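Local coordinates for protein polymerase subunit PA (Dhori virus, PDB 4CGS) that probably binds RNA as a subunit of the viral polymerase, this chain being the N-terminal domain that corresponds to the cap-snatching domain of other orthomyxoviruses, at residues S13-L18 with V37-Y42; P31-I36 with L163-E168; K76-I81 with L91-R96; V103-G108 with V124-Q129. One frame throughout, in Å; residues are numbered along the deposited sequence.

Contact 1 (S13-L18 with V37-Y42); sequences SEIWAL and VECIKY
Ile15 and Cys39 lie where helix 13-18 passes helix 37-42: the short axes come within 9.9 Å, with 119° between their N-to-C directions. The two branches of Ile15 divide the work. CG2, anti to the backbone N, reaches Cys39, with Ile15 CG2 3.9 Å from Cys39 CB and nearly as close to the sulfur. CG1 instead meets the Tyr42 ring at its edge, in the ring plane, with Ile15 CG1 3.9 Å from Tyr42 CD2. Nearer the hydroxyl end, the Leu18 side chain crosses Tyr42 at about a right angle, bringing Leu18 CD2 to 3.9 Å from Tyr42 OH. On the other flank, the CB of Trp16 starts off away from the second helix, but the indole comes back to it. Trp16 CE3 is 3.8 Å from Cys39 SG, an oblique sulfur-aromatic contact in which the sulfur lies 64° off the normal of the six-membered ring. Beyond the pair, Trp65 stacks on Tyr42 and Arg35 makes a cation-pi contact with Trp16. Between these two segments the hold is by largely buried apolar and sulfur contacts, without a hydrogen bond; a turn earlier on the same helix, Arg35 adds one to Trp16 O. The polar groups of the two aromatic side chains look elsewhere: the indole N-H to Asp4, the phenol weakly to a glycerol that probably comes from the crystallisation liquor.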
loop_
_atom_site.group_PDB
_atom_site.type_symbol
_atom_site.label_atom_id
_atom_site.label_comp_id
_atom_site.label_asym_id
_atom_site.label_seq_id
_atom_site.Cartn_x
_atom_site.Cartn_y
_atom_site.Cartn_z
ATOM N N SER A 13 10.542 11.544 -4.342
ATOM C CA SER A 13 10.232 12.842 -3.892
ATOM C C SER A 13 8.773 13.167 -4.086
ATOM O O SER A 13 8.180 13.820 -3.237
ATOM C CB SER A 13 11.139 13.894 -4.588
ATOM O OG SER A 13 12.490 13.690 -4.294
ATOM N N GLU A 14 8.200 12.705 -5.189
ATOM C CA GLU A 14 6.769 13.066 -5.478
ATOM C C GLU A 14 5.801 12.332 -4.591
ATOM O O GLU A 14 4.799 12.927 -4.204
ATOM C CB GLU A 14 6.462 12.938 -6.969
ATOM C CG GLU A 14 6.640 11.544 -7.574
ATOM C CD GLU A 14 8.032 11.164 -8.079
ATOM O OE1 GLU A 14 9.025 11.753 -7.612
ATOM O OE2 GLU A 14 8.053 10.252 -8.960
ATOM N N ILE A 15 6.097 11.098 -4.219
ATOM C CA ILE A 15 5.282 10.366 -3.222
ATOM C C ILE A 15 5.392 10.994 -1.846
ATOM O O ILE A 15 4.393 11.205 -1.170
ATOM C CB ILE A 15 5.554 8.856 -3.299
ATOM C CG1 ILE A 15 4.943 8.270 -4.576
ATOM C CG2 ILE A 15 5.079 8.196 -1.983
ATOM C CD1 ILE A 15 5.304 6.790 -4.805
ATOM N N TRP A 16 6.604 11.377 -1.443
ATOM C CA TRP A 16 6.805 12.059 -0.195
ATOM C C TRP A 16 6.040 13.347 -0.193
ATOM O O TRP A 16 5.341 13.677 0.803
ATOM C CB TRP A 16 8.249 12.290 0.036
ATOM C CG TRP A 16 8.643 12.874 1.363
ATOM C CD1 TRP A 16 9.034 14.172 1.646
ATOM C CD2 TRP A 16 8.766 12.159 2.589
ATOM N NE1 TRP A 16 9.360 14.282 2.904
ATOM C CE2 TRP A 16 9.238 13.116 3.565
ATOM C CE3 TRP A 16 8.510 10.875 2.979
ATOM C CZ2 TRP A 16 9.459 12.759 4.885
ATOM C CZ3 TRP A 16 8.788 10.514 4.280
ATOM C CH2 TRP A 16 9.241 11.450 5.203
ATOM N N ALA A 17 6.121 14.106 -1.259
ATOM C CA ALA A 17 5.405 15.368 -1.281
ATOM C C ALA A 17 3.855 15.129 -1.220
ATOM O O ALA A 17 3.098 15.867 -0.544
ATOM C CB ALA A 17 5.779 16.174 -2.509
ATOM N N LEU A 18 3.361 14.181 -1.976
ATOM C CA LEU A 18 1.952 13.876 -2.017
ATOM C C LEU A 18 1.432 13.493 -0.598
ATOM O O LEU A 18 0.283 13.784 -0.222
ATOM C CB LEU A 18 1.607 12.796 -3.081
ATOM C CG LEU A 18 0.086 12.587 -3.275
ATOM C CD1 LEU A 18 -0.702 13.907 -3.480
ATOM C CD2 LEU A 18 -0.222 11.574 -4.355
ATOM N N VAL A 37 6.030 4.590 6.578
ATOM C CA VAL A 37 5.163 3.434 6.331
ATOM C C VAL A 37 4.004 3.736 5.383
ATOM O O VAL A 37 3.701 2.929 4.502
ATOM C CB VAL A 37 4.706 2.758 7.629
ATOM C CG1 VAL A 37 3.668 1.670 7.355
ATOM C CG2 VAL A 37 5.906 2.172 8.358
ATOM N N GLU A 38 3.427 4.918 5.523
ATOM C CA GLU A 38 2.268 5.291 4.644
ATOM C C GLU A 38 2.747 5.478 3.220
ATOM O O GLU A 38 2.083 5.077 2.265
ATOM C CB GLU A 38 1.586 6.545 5.201
ATOM C CG GLU A 38 0.225 6.821 4.578
ATOM C CD GLU A 38 -0.511 7.965 5.219
ATOM O OE1 GLU A 38 -0.199 8.365 6.351
ATOM O OE2 GLU A 38 -1.396 8.523 4.518
ATOM N N CYS A 39 3.926 6.039 3.055
ATOM C CA CYS A 39 4.507 6.153 1.737
ATOM C C CYS A 39 4.900 4.819 1.155
ATOM O O CYS A 39 4.784 4.590 -0.043
ATOM C CB CYS A 39 5.732 7.062 1.707
ATOM S SG CYS A 39 5.411 8.830 1.967
ATOM N N ILE A 40 5.348 3.880 1.980
ATOM C CA ILE A 40 5.599 2.500 1.552
ATOM C C ILE A 40 4.294 1.895 1.047
ATOM O O ILE A 40 4.258 1.257 -0.014
ATOM C CB ILE A 40 6.232 1.665 2.678
ATOM C CG1 ILE A 40 7.698 2.135 2.967
ATOM C CG2 ILE A 40 6.247 0.161 2.300
ATOM C CD1 ILE A 40 8.330 1.460 4.166
ATOM N N LYS A 41 3.207 2.048 1.836
ATOM C CA LYS A 41 1.909 1.532 1.439
ATOM C C LYS A 41 1.477 2.094 0.092
ATOM O O LYS A 41 1.024 1.355 -0.773
ATOM C CB LYS A 41 0.912 1.874 2.499
ATOM C CG LYS A 41 -0.520 1.421 2.200
ATOM C CD LYS A 41 -1.427 1.870 3.318
ATOM C CE LYS A 41 -2.885 1.685 3.018
ATOM N NZ LYS A 41 -3.677 1.963 4.290
ATOM N N TYR A 42 1.619 3.386 -0.129
ATOM C CA TYR A 42 1.257 4.009 -1.380
ATOM C C TYR A 42 2.069 3.453 -2.526
ATOM O O TYR A 42 1.560 3.179 -3.628
ATOM C CB TYR A 42 1.291 5.503 -1.305
ATOM C CG TYR A 42 0.717 6.200 -2.501
ATOM C CD1 TYR A 42 -0.674 6.219 -2.687
ATOM C CD2 TYR A 42 1.517 6.766 -3.482
ATOM C CE1 TYR A 42 -1.268 6.833 -3.766
ATOM C CE2 TYR A 42 0.937 7.400 -4.591
ATOM C CZ TYR A 42 -0.432 7.466 -4.711
ATOM O OH TYR A 42 -1.016 8.081 -5.804
#

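Contact 2 (P31-I36 with L163-E168); sequences PLEARI and LERMQE
Glu33 and Arg165 meet through one bend in each side chain: the glutamate turns at chi2 (81°), which swings CD round, and the arginine at chi3 (57°), which sets NE facing the carboxylate. The arginine then grips a single oxygen side-on. Arg165 NE lies 2.8 Å from Glu33 OE2, and Arg165 NH2 adds a longer, more bent bond of 3.1 Å to the same Glu33 OE2. That oxygen sits in the guanidinium plane, yet both nitrogens approach it from one face of the carboxylate, well above its plane; the two flat groups are turned 64° apart. Nearer the glutamate backbone, Glu33 CG rests 3.5 Å from Arg165 O, and Leu32 CD2 comes obliquely to the guanidinium, 3.9 Å from Arg165 NH2. A turn on, Ile36 CG2 meets Met166 SD, the side chains crossing at about a right angle, though the methionine has two modelled conformers and this contact is less certain. Trp16 packs against Leu32 and Ile36, and Ser157 of helix 140-157 touches Met166. A salt bridge with two hydrogen bonds to one oxygen thus joins helix 31-44 to the last helix of the domain. The positive arginine probably stabilises the ionised form of the buried Glu33, and may offset the like charge of Glu168 nearby.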
loop_
_atom_site.group_PDB
_atom_site.type_symbol
_atom_site.label_atom_id
_atom_site.label_comp_id
_atom_site.label_asym_id
_atom_site.label_seq_id
_atom_site.Cartn_x
_atom_site.Cartn_y
_atom_site.Cartn_z
ATOM N N PRO A 31 5.215 10.263 14.109
ATOM C CA PRO A 31 4.783 10.717 12.805
ATOM C C PRO A 31 5.764 10.431 11.666
ATOM O O PRO A 31 5.351 10.096 10.556
ATOM C CB PRO A 31 4.540 12.187 12.981
ATOM C CG PRO A 31 5.349 12.554 14.229
ATOM C CD PRO A 31 5.266 11.363 15.098
ATOM N N LEU A 32 7.050 10.578 11.903
ATOM C CA LEU A 32 8.002 10.280 10.789
ATOM C C LEU A 32 7.910 8.803 10.384
ATOM O O LEU A 32 7.833 8.486 9.179
ATOM C CB LEU A 32 9.451 10.683 11.202
ATOM C CG LEU A 32 10.491 10.189 10.212
ATOM C CD1 LEU A 32 10.301 10.755 8.800
ATOM C CD2 LEU A 32 11.901 10.498 10.727
ATOM N N GLU A 33 7.928 7.939 11.366
ATOM C CA GLU A 33 7.867 6.513 11.119
ATOM C C GLU A 33 6.555 6.176 10.370
ATOM O O GLU A 33 6.535 5.416 9.418
ATOM C CB GLU A 33 7.941 5.715 12.389
ATOM C CG GLU A 33 9.249 5.742 13.190
ATOM C CD GLU A 33 9.457 6.958 14.091
ATOM O OE1 GLU A 33 8.759 7.959 14.003
ATOM O OE2 GLU A 33 10.316 6.866 15.002
ATOM N N ALA A 34 5.462 6.714 10.866
ATOM C CA ALA A 34 4.187 6.510 10.244
ATOM C C ALA A 34 4.131 7.066 8.859
ATOM O O ALA A 34 3.537 6.420 7.960
ATOM C CB ALA A 34 3.061 7.075 11.093
ATOM N N ARG A 35 4.738 8.183 8.580
ATOM C CA ARG A 35 4.736 8.787 7.241
ATOM C C ARG A 35 5.507 7.888 6.284
ATOM O O ARG A 35 5.071 7.683 5.135
ATOM C CB ARG A 35 5.369 10.167 7.274
ATOM C CG ARG A 35 5.295 10.944 5.998
ATOM C CD ARG A 35 5.752 12.360 6.126
ATOM N NE ARG A 35 5.631 13.061 4.855
ATOM C CZ ARG A 35 6.061 14.319 4.668
ATOM N NH1 ARG A 35 6.628 14.956 5.704
ATOM N NH2 ARG A 35 5.996 14.906 3.459
ATOM N N ILE A 36 6.666 7.361 6.733
ATOM C CA ILE A 36 7.394 6.452 5.897
ATOM C C ILE A 36 6.614 5.233 5.582
ATOM O O ILE A 36 6.538 4.830 4.425
ATOM C CB ILE A 36 8.771 6.110 6.528
ATOM C CG1 ILE A 36 9.662 7.394 6.562
ATOM C CG2 ILE A 36 9.472 5.009 5.731
ATOM C CD1 ILE A 36 10.922 7.299 7.391
ATOM N N LEU A 163 14.882 1.294 10.723
ATOM C CA LEU A 163 14.091 0.039 10.823
ATOM C C LEU A 163 13.600 -0.236 12.231
ATOM O O LEU A 163 12.421 -0.519 12.444
ATOM C CB LEU A 163 14.840 -1.206 10.320
ATOM C CG LEU A 163 14.075 -2.558 10.295
ATOM C CD1 LEU A 163 12.801 -2.381 9.518
ATOM C CD2 LEU A 163 14.858 -3.747 9.767
ATOM N N GLU A 164 14.494 -0.089 13.201
ATOM C CA GLU A 164 14.160 -0.267 14.599
ATOM C C GLU A 164 13.044 0.710 15.024
ATOM O O GLU A 164 12.065 0.296 15.645
ATOM C CB GLU A 164 15.369 -0.100 15.503
ATOM C CG GLU A 164 15.077 -0.450 16.970
ATOM C CD GLU A 164 16.089 0.095 17.992
ATOM O OE1 GLU A 164 16.949 0.933 17.707
ATOM O OE2 GLU A 164 15.961 -0.321 19.156
ATOM N N ARG A 165 13.163 1.971 14.612
ATOM C CA ARG A 165 12.154 2.980 14.894
ATOM C C ARG A 165 10.797 2.601 14.290
ATOM O O ARG A 165 9.749 2.766 14.946
ATOM C CB ARG A 165 12.620 4.358 14.422
ATOM C CG ARG A 165 13.711 4.903 15.350
ATOM C CD ARG A 165 14.208 6.249 14.936
ATOM N NE ARG A 165 13.142 7.197 14.877
ATOM C CZ ARG A 165 13.293 8.455 14.500
ATOM N NH1 ARG A 165 14.514 8.926 14.250
ATOM N NH2 ARG A 165 12.219 9.264 14.404
ATOM N N MET A 166 10.776 2.159 13.024
ATOM C CA MET A 166 9.517 1.745 12.418
ATOM C C MET A 166 8.884 0.533 13.109
ATOM O O MET A 166 7.670 0.402 13.186
ATOM C CB MET A 166 9.669 1.442 10.927
ATOM C CG MET A 166 9.759 2.712 10.074
ATOM S SD MET A 166 9.770 2.357 8.305
ATOM C CE MET A 166 11.399 1.677 8.082
ATOM N N GLN A 167 9.718 -0.367 13.616
ATOM C CA GLN A 167 9.239 -1.490 14.410
ATOM C C GLN A 167 8.652 -1.060 15.749
ATOM O O GLN A 167 8.044 -1.859 16.430
ATOM C CB GLN A 167 10.335 -2.560 14.520
ATOM C CG GLN A 167 10.550 -3.212 13.155
ATOM C CD GLN A 167 11.574 -4.319 13.008
ATOM O OE1 GLN A 167 12.609 -4.393 13.741
ATOM N NE2 GLN A 167 11.298 -5.205 12.005
ATOM N N GLU A 168 8.943 0.173 16.151
ATOM C CA GLU A 168 8.370 0.791 17.329
ATOM C C GLU A 168 7.043 1.497 17.076
ATOM O O GLU A 168 6.496 2.127 17.988
ATOM C CB GLU A 168 9.378 1.729 18.044
ATOM C CG GLU A 168 10.592 1.021 18.560
ATOM C CD GLU A 168 11.702 1.950 19.053
ATOM O OE1 GLU A 168 11.817 3.090 18.579
ATOM O OE2 GLU A 168 12.546 1.512 19.857
#

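Contact 3 (K76-I81 with L91-R96); sequences KRQNLI and LDLKER
Arg96 lays its guanidinium against Leu80, the two side chains running obliquely, with Leu80 CD2 over the centre of one face and 3.4 Å from Arg96 CZ. The edge of the same group does the polar work. Its two terminal nitrogens close end-on upon one carbonyl, Arg96 NH2 at 2.8 Å and Arg96 NH1 at 3.0 Å from Gln78 O, which lies close to the guanidinium plane. Bends at chi2 (-76°) and chi3 (-58°) fold the arginine back to this point. The Gln78 side chain crosses Leu93 at about a right angle, its amide carbon CD 3.8 Å from Leu93 CD2. A water donates to Gln78 OE1 and weakly accepts from Arg96 NH1. Deeper in, Leu80 CD1 touches Leu93 CD2 at 3.8 Å and reaches on to Leu91. Asn79, the first residue to leave helix 68-78, has positive phi and forms a Schellman motif. Asp92 OD1 accepts from Lys94 N, an Asx turn, and from Glu95 N, completing an Asx motif; Asp92 OD2 is held by Tyr137 and Arg59. The arginine thus joins the end of the helix to the turn after the strand, and its positive charge probably interacts well with the negative end of the helix dipole.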
loop_
_atom_site.group_PDB
_atom_site.type_symbol
_atom_site.label_atom_id
_atom_site.label_comp_id
_atom_site.label_asym_id
_atom_site.label_seq_id
_atom_site.Cartn_x
_atom_site.Cartn_y
_atom_site.Cartn_z
ATOM N N LYS A 76 -19.203 3.761 -7.364
ATOM C CA LYS A 76 -20.549 3.821 -7.946
ATOM C C LYS A 76 -20.479 3.656 -9.472
ATOM O O LYS A 76 -21.283 2.885 -10.037
ATOM C CB LYS A 76 -21.276 5.094 -7.565
ATOM C CG LYS A 76 -21.741 5.093 -6.127
ATOM C CD LYS A 76 -22.483 6.388 -5.770
ATOM C CE LYS A 76 -22.919 6.401 -4.308
ATOM N NZ LYS A 76 -24.347 6.018 -4.071
ATOM N N ARG A 77 -19.526 4.346 -10.110
ATOM C CA ARG A 77 -19.372 4.282 -11.584
ATOM C C ARG A 77 -19.001 2.823 -12.035
ATOM O O ARG A 77 -19.472 2.328 -13.071
ATOM C CB ARG A 77 -18.294 5.236 -12.070
ATOM C CG ARG A 77 -18.309 5.377 -13.600
ATOM C CD ARG A 77 -17.520 6.589 -14.118
ATOM N NE ARG A 77 -17.229 6.441 -15.558
ATOM C CZ ARG A 77 -17.951 6.904 -16.593
ATOM N NH1 ARG A 77 -19.072 7.618 -16.436
ATOM N NH2 ARG A 77 -17.521 6.657 -17.821
ATOM N N GLN A 78 -18.188 2.117 -11.263
ATOM C CA GLN A 78 -17.789 0.748 -11.578
ATOM C C GLN A 78 -18.730 -0.309 -11.039
ATOM O O GLN A 78 -18.535 -1.492 -11.246
ATOM C CB GLN A 78 -16.394 0.399 -11.060
ATOM C CG GLN A 78 -15.334 1.278 -11.732
ATOM C CD GLN A 78 -15.149 0.967 -13.177
ATOM O OE1 GLN A 78 -15.419 -0.162 -13.607
ATOM N NE2 GLN A 78 -14.638 1.906 -13.936
ATOM N N ASN A 79 -19.730 0.112 -10.280
ATOM C CA ASN A 79 -20.593 -0.819 -9.557
ATOM C C ASN A 79 -19.815 -1.828 -8.717
ATOM O O ASN A 79 -20.137 -2.992 -8.721
ATOM C CB ASN A 79 -21.555 -1.526 -10.539
ATOM C CG ASN A 79 -22.717 -2.206 -9.836
ATOM O OD1 ASN A 79 -23.205 -1.723 -8.770
ATOM N ND2 ASN A 79 -23.175 -3.326 -10.390
ATOM N N LEU A 80 -18.811 -1.294 -8.007
ATOM C CA LEU A 80 -18.016 -2.066 -7.048
ATOM C C LEU A 80 -18.179 -1.395 -5.720
ATOM O O LEU A 80 -17.596 -0.364 -5.428
ATOM C CB LEU A 80 -16.546 -2.098 -7.415
ATOM C CG LEU A 80 -16.204 -2.861 -8.637
ATOM C CD1 LEU A 80 -14.770 -2.476 -9.036
ATOM C CD2 LEU A 80 -16.387 -4.374 -8.463
ATOM N N ILE A 81 -19.131 -1.931 -4.925
ATOM C CA ILE A 81 -19.626 -1.255 -3.716
ATOM C C ILE A 81 -19.230 -2.085 -2.495
ATOM O O ILE A 81 -19.238 -3.335 -2.516
ATOM C CB ILE A 81 -21.160 -1.148 -3.735
ATOM C CG1 ILE A 81 -21.694 -0.643 -5.119
ATOM C CG2 ILE A 81 -21.613 -0.203 -2.585
ATOM C CD1 ILE A 81 -21.156 0.693 -5.611
ATOM N N LEU A 91 -9.338 -0.450 -6.599
ATOM C CA LEU A 91 -10.344 -1.232 -7.236
ATOM C C LEU A 91 -9.681 -2.076 -8.333
ATOM O O LEU A 91 -9.000 -1.508 -9.177
ATOM C CB LEU A 91 -11.444 -0.367 -7.777
ATOM C CG LEU A 91 -12.156 0.610 -6.877
ATOM C CD1 LEU A 91 -13.248 1.340 -7.643
ATOM C CD2 LEU A 91 -12.647 -0.084 -5.602
ATOM N N ASP A 92 -9.886 -3.403 -8.321
ATOM C CA ASP A 92 -9.356 -4.291 -9.308
ATOM C C ASP A 92 -10.501 -4.537 -10.301
ATOM O O ASP A 92 -11.473 -5.228 -9.974
ATOM C CB ASP A 92 -8.935 -5.581 -8.646
ATOM C CG ASP A 92 -8.420 -6.614 -9.618
ATOM O OD1 ASP A 92 -8.627 -6.521 -10.832
ATOM O OD2 ASP A 92 -7.759 -7.592 -9.140
ATOM N N LEU A 93 -10.415 -3.915 -11.476
ATOM C CA LEU A 93 -11.507 -3.968 -12.438
ATOM C C LEU A 93 -11.557 -5.302 -13.203
ATOM O O LEU A 93 -12.571 -5.658 -13.876
ATOM C CB LEU A 93 -11.390 -2.797 -13.386
ATOM C CG LEU A 93 -11.288 -1.399 -12.754
ATOM C CD1 LEU A 93 -11.292 -0.299 -13.814
ATOM C CD2 LEU A 93 -12.447 -1.233 -11.769
ATOM N N LYS A 94 -10.483 -6.066 -13.143
ATOM C CA LYS A 94 -10.449 -7.434 -13.785
ATOM C C LYS A 94 -11.177 -8.394 -12.914
ATOM O O LYS A 94 -12.114 -9.076 -13.390
ATOM C CB LYS A 94 -9.022 -7.840 -14.067
ATOM C CG LYS A 94 -8.917 -9.247 -14.570
ATOM C CD LYS A 94 -7.458 -9.649 -14.644
ATOM C CE LYS A 94 -7.285 -11.079 -15.096
ATOM N NZ LYS A 94 -5.852 -11.405 -14.991
ATOM N N GLU A 95 -10.766 -8.487 -11.678
ATOM C CA GLU A 95 -11.325 -9.454 -10.720
ATOM C C GLU A 95 -12.617 -8.952 -10.055
ATOM O O GLU A 95 -13.334 -9.755 -9.423
ATOM C CB GLU A 95 -10.270 -9.856 -9.677
ATOM C CG GLU A 95 -9.070 -10.555 -10.288
ATOM C CD GLU A 95 -9.402 -11.817 -11.021
ATOM O OE1 GLU A 95 -10.415 -12.428 -10.669
ATOM O OE2 GLU A 95 -8.628 -12.175 -11.929
ATOM N N ARG A 96 -12.924 -7.651 -10.186
ATOM C CA ARG A 96 -14.119 -7.063 -9.567
ATOM C C ARG A 96 -13.985 -7.199 -8.034
ATOM O O ARG A 96 -14.895 -7.695 -7.375
ATOM C CB ARG A 96 -15.424 -7.683 -10.084
ATOM C CG ARG A 96 -15.514 -7.735 -11.591
ATOM C CD ARG A 96 -15.832 -6.317 -12.109
ATOM N NE ARG A 96 -17.103 -5.839 -11.511
ATOM C CZ ARG A 96 -17.567 -4.604 -11.607
ATOM N NH1 ARG A 96 -16.851 -3.710 -12.234
ATOM N NH2 ARG A 96 -18.698 -4.243 -10.950
HETATM O O HOH W 1 -17.658 -1.422 -14.478
#

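Contact 4 (V103-G108 with V124-Q129); sequences VYPDNG and VSLSGQ
Tyr104 carries the parallel bridge between strands 97-104 and 119-125. Tyr104 N gives a nearly straight bond of 2.8 Å to Val124 O, and Leu126 N returns one of 2.8 Å to Tyr104 O. Val124 O also lies in the plane of the tyrosine ring at its edge, 3.5 Å from Tyr104 CD1. The Val103 and Val124 side chains share the opposite face of the sheet from Tyr104 and Ser125. As the strands end, Leu126 crosses Val103 at about a right angle, its CD2 3.5 Å from Val103 CG1, and lies obliquely beside Pro105. On the Ser125 side, Asp106 CB packs 3.4 Å from Ser125 CB.

The next layer holds the 125-129 turn in shape. Ser125 OG, set between the backbone N and the carbonyl carbon (chi1 79°), accepts from Gln129 N at 3.0 Å and shares a hydrogen bond with Ser127 OG. A water accepts from Gly108 N at 2.7 Å and also pairs with Ser127 OG, bridging the two loops. Residues 125 to 128 form a type I turn, closed by Gly128 N bonding to Ser125 O.

Farther out, Arg123 NE binds Tyr104 OH, Lys41 and Ile40 of helix 31-44 cover Val103 and Leu126, and Leu150 and Tyr154 of helix 140-157 meet Val124 and Ser127. The edge of the sheet is thus pinned by two backbone bonds; past the strand ends, serine hydroxyls shape the 125-129 turn and one water joins it to Gly108, while apolar side chains pack against the helices.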
loop_
_atom_site.group_PDB
_atom_site.type_symbol
_atom_site.label_atom_id
_atom_site.label_comp_id
_atom_site.label_asym_id
_atom_site.label_seq_id
_atom_site.Cartn_x
_atom_site.Cartn_y
_atom_site.Cartn_z
ATOM N N VAL A 103 0.844 -2.973 5.414
ATOM C CA VAL A 103 2.265 -3.148 5.579
ATOM C C VAL A 103 2.569 -3.464 7.047
ATOM O O VAL A 103 2.242 -2.722 7.959
ATOM C CB VAL A 103 3.069 -1.889 5.166
ATOM C CG1 VAL A 103 4.559 -2.099 5.390
ATOM C CG2 VAL A 103 2.726 -1.523 3.731
ATOM N N TYR A 104 3.211 -4.581 7.272
ATOM C CA TYR A 104 3.621 -5.027 8.598
ATOM C C TYR A 104 5.121 -4.697 8.813
ATOM O O TYR A 104 5.873 -5.108 8.084
ATOM C CB TYR A 104 3.355 -6.528 8.599
ATOM C CG TYR A 104 1.914 -6.931 8.586
ATOM C CD1 TYR A 104 1.163 -6.859 7.399
ATOM C CD2 TYR A 104 1.242 -7.301 9.733
ATOM C CE1 TYR A 104 -0.159 -7.193 7.346
ATOM C CE2 TYR A 104 -0.103 -7.657 9.698
ATOM C CZ TYR A 104 -0.816 -7.571 8.511
ATOM O OH TYR A 104 -2.159 -7.929 8.437
ATOM N N PRO A 105 5.493 -3.705 9.696
ATOM C CA PRO A 105 6.890 -3.670 10.150
ATOM C C PRO A 105 7.128 -5.068 10.800
ATOM O O PRO A 105 6.503 -5.351 11.835
ATOM C CB PRO A 105 6.892 -2.504 11.162
ATOM C CG PRO A 105 5.677 -1.629 10.842
ATOM C CD PRO A 105 4.675 -2.615 10.280
ATOM N N ASP A 106 7.979 -5.946 10.256
ATOM C CA ASP A 106 7.705 -7.294 10.523
ATOM C C ASP A 106 8.895 -8.077 10.158
ATOM O O ASP A 106 9.222 -8.241 8.982
ATOM C CB ASP A 106 6.504 -7.692 9.664
ATOM C CG ASP A 106 5.928 -9.117 9.991
ATOM O OD1 ASP A 106 6.403 -9.761 10.954
ATOM O OD2 ASP A 106 4.980 -9.563 9.301
ATOM N N ASN A 107 9.536 -8.629 11.178
ATOM C CA ASN A 107 10.269 -9.848 10.912
ATOM C C ASN A 107 9.110 -10.856 10.908
ATOM O O ASN A 107 8.403 -10.984 11.952
ATOM C CB ASN A 107 11.394 -10.142 11.926
ATOM C CG ASN A 107 11.019 -11.188 12.960
ATOM O OD1 ASN A 107 10.645 -10.851 14.084
ATOM N ND2 ASN A 107 11.129 -12.473 12.589
ATOM N N GLY A 108 8.828 -11.469 9.743
ATOM C CA GLY A 108 7.801 -12.533 9.703
ATOM C C GLY A 108 6.867 -12.388 8.522
ATOM O O GLY A 108 6.929 -11.377 7.815
ATOM N N VAL A 124 1.746 -7.502 3.395
ATOM C CA VAL A 124 3.178 -7.616 3.123
ATOM C C VAL A 124 3.952 -7.115 4.295
ATOM O O VAL A 124 3.546 -6.157 4.986
ATOM C CB VAL A 124 3.562 -6.866 1.834
ATOM C CG1 VAL A 124 2.874 -7.417 0.588
ATOM C CG2 VAL A 124 3.336 -5.365 1.902
ATOM N N SER A 125 5.157 -7.658 4.509
ATOM C CA SER A 125 6.056 -7.196 5.581
ATOM C C SER A 125 7.083 -6.280 5.033
ATOM O O SER A 125 7.429 -6.290 3.854
ATOM C CB SER A 125 6.729 -8.347 6.301
ATOM O OG SER A 125 7.819 -8.856 5.533
ATOM N N LEU A 126 7.676 -5.481 5.926
ATOM C CA LEU A 126 8.743 -4.579 5.528
ATOM C C LEU A 126 9.933 -5.340 4.924
ATOM O O LEU A 126 10.644 -4.824 4.076
ATOM C CB LEU A 126 9.224 -3.657 6.695
ATOM C CG LEU A 126 8.327 -2.554 7.281
ATOM C CD1 LEU A 126 8.924 -1.929 8.555
ATOM C CD2 LEU A 126 7.920 -1.485 6.268
ATOM N N SER A 127 10.153 -6.573 5.390
ATOM C CA SER A 127 11.271 -7.400 4.900
ATOM C C SER A 127 10.912 -8.147 3.647
ATOM O O SER A 127 11.678 -8.997 3.188
ATOM C CB SER A 127 11.707 -8.379 5.985
ATOM O OG SER A 127 10.658 -9.188 6.307
ATOM N N GLY A 128 9.764 -7.852 3.042
ATOM C CA GLY A 128 9.483 -8.345 1.733
ATOM C C GLY A 128 8.690 -9.646 1.685
ATOM O O GLY A 128 8.577 -10.308 0.638
ATOM N N GLN A 129 8.148 -10.026 2.822
ATOM C CA GLN A 129 7.307 -11.229 2.888
ATOM C C GLN A 129 5.861 -10.938 2.452
ATOM O O GLN A 129 5.378 -9.849 2.640
ATOM C CB GLN A 129 7.305 -11.862 4.301
ATOM C CG GLN A 129 8.702 -12.253 4.730
ATOM C CD GLN A 129 8.940 -13.705 4.438
ATOM O OE1 GLN A 129 8.536 -14.569 5.205
ATOM N NE2 GLN A 129 9.546 -13.989 3.308
HETATM O O HOH W 2 10.877 -11.423 8.029
#

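Overall arrangement
From the N terminus, helix 13-18 meets helix 31-44 at contact 1, which closes a short loop of 18 residues. Contact 2 then takes the start of helix 31-44 to the C-terminal helix 162-166 and encloses most of the chain; it crosses contact 1, since their segments alternate, and the two touch through Trp16 and Arg35. Contacts 3 and 4 follow in series within that long loop. Contact 3 joins the end of helix 68-78 to strand 90-92, its centre about 28 Å from that of contact 4, which pairs strands 97-104 and 119-125. Contact 4 touches both contacts 1 and 2, so three gather around helix 31-44 while contact 3 stands apart.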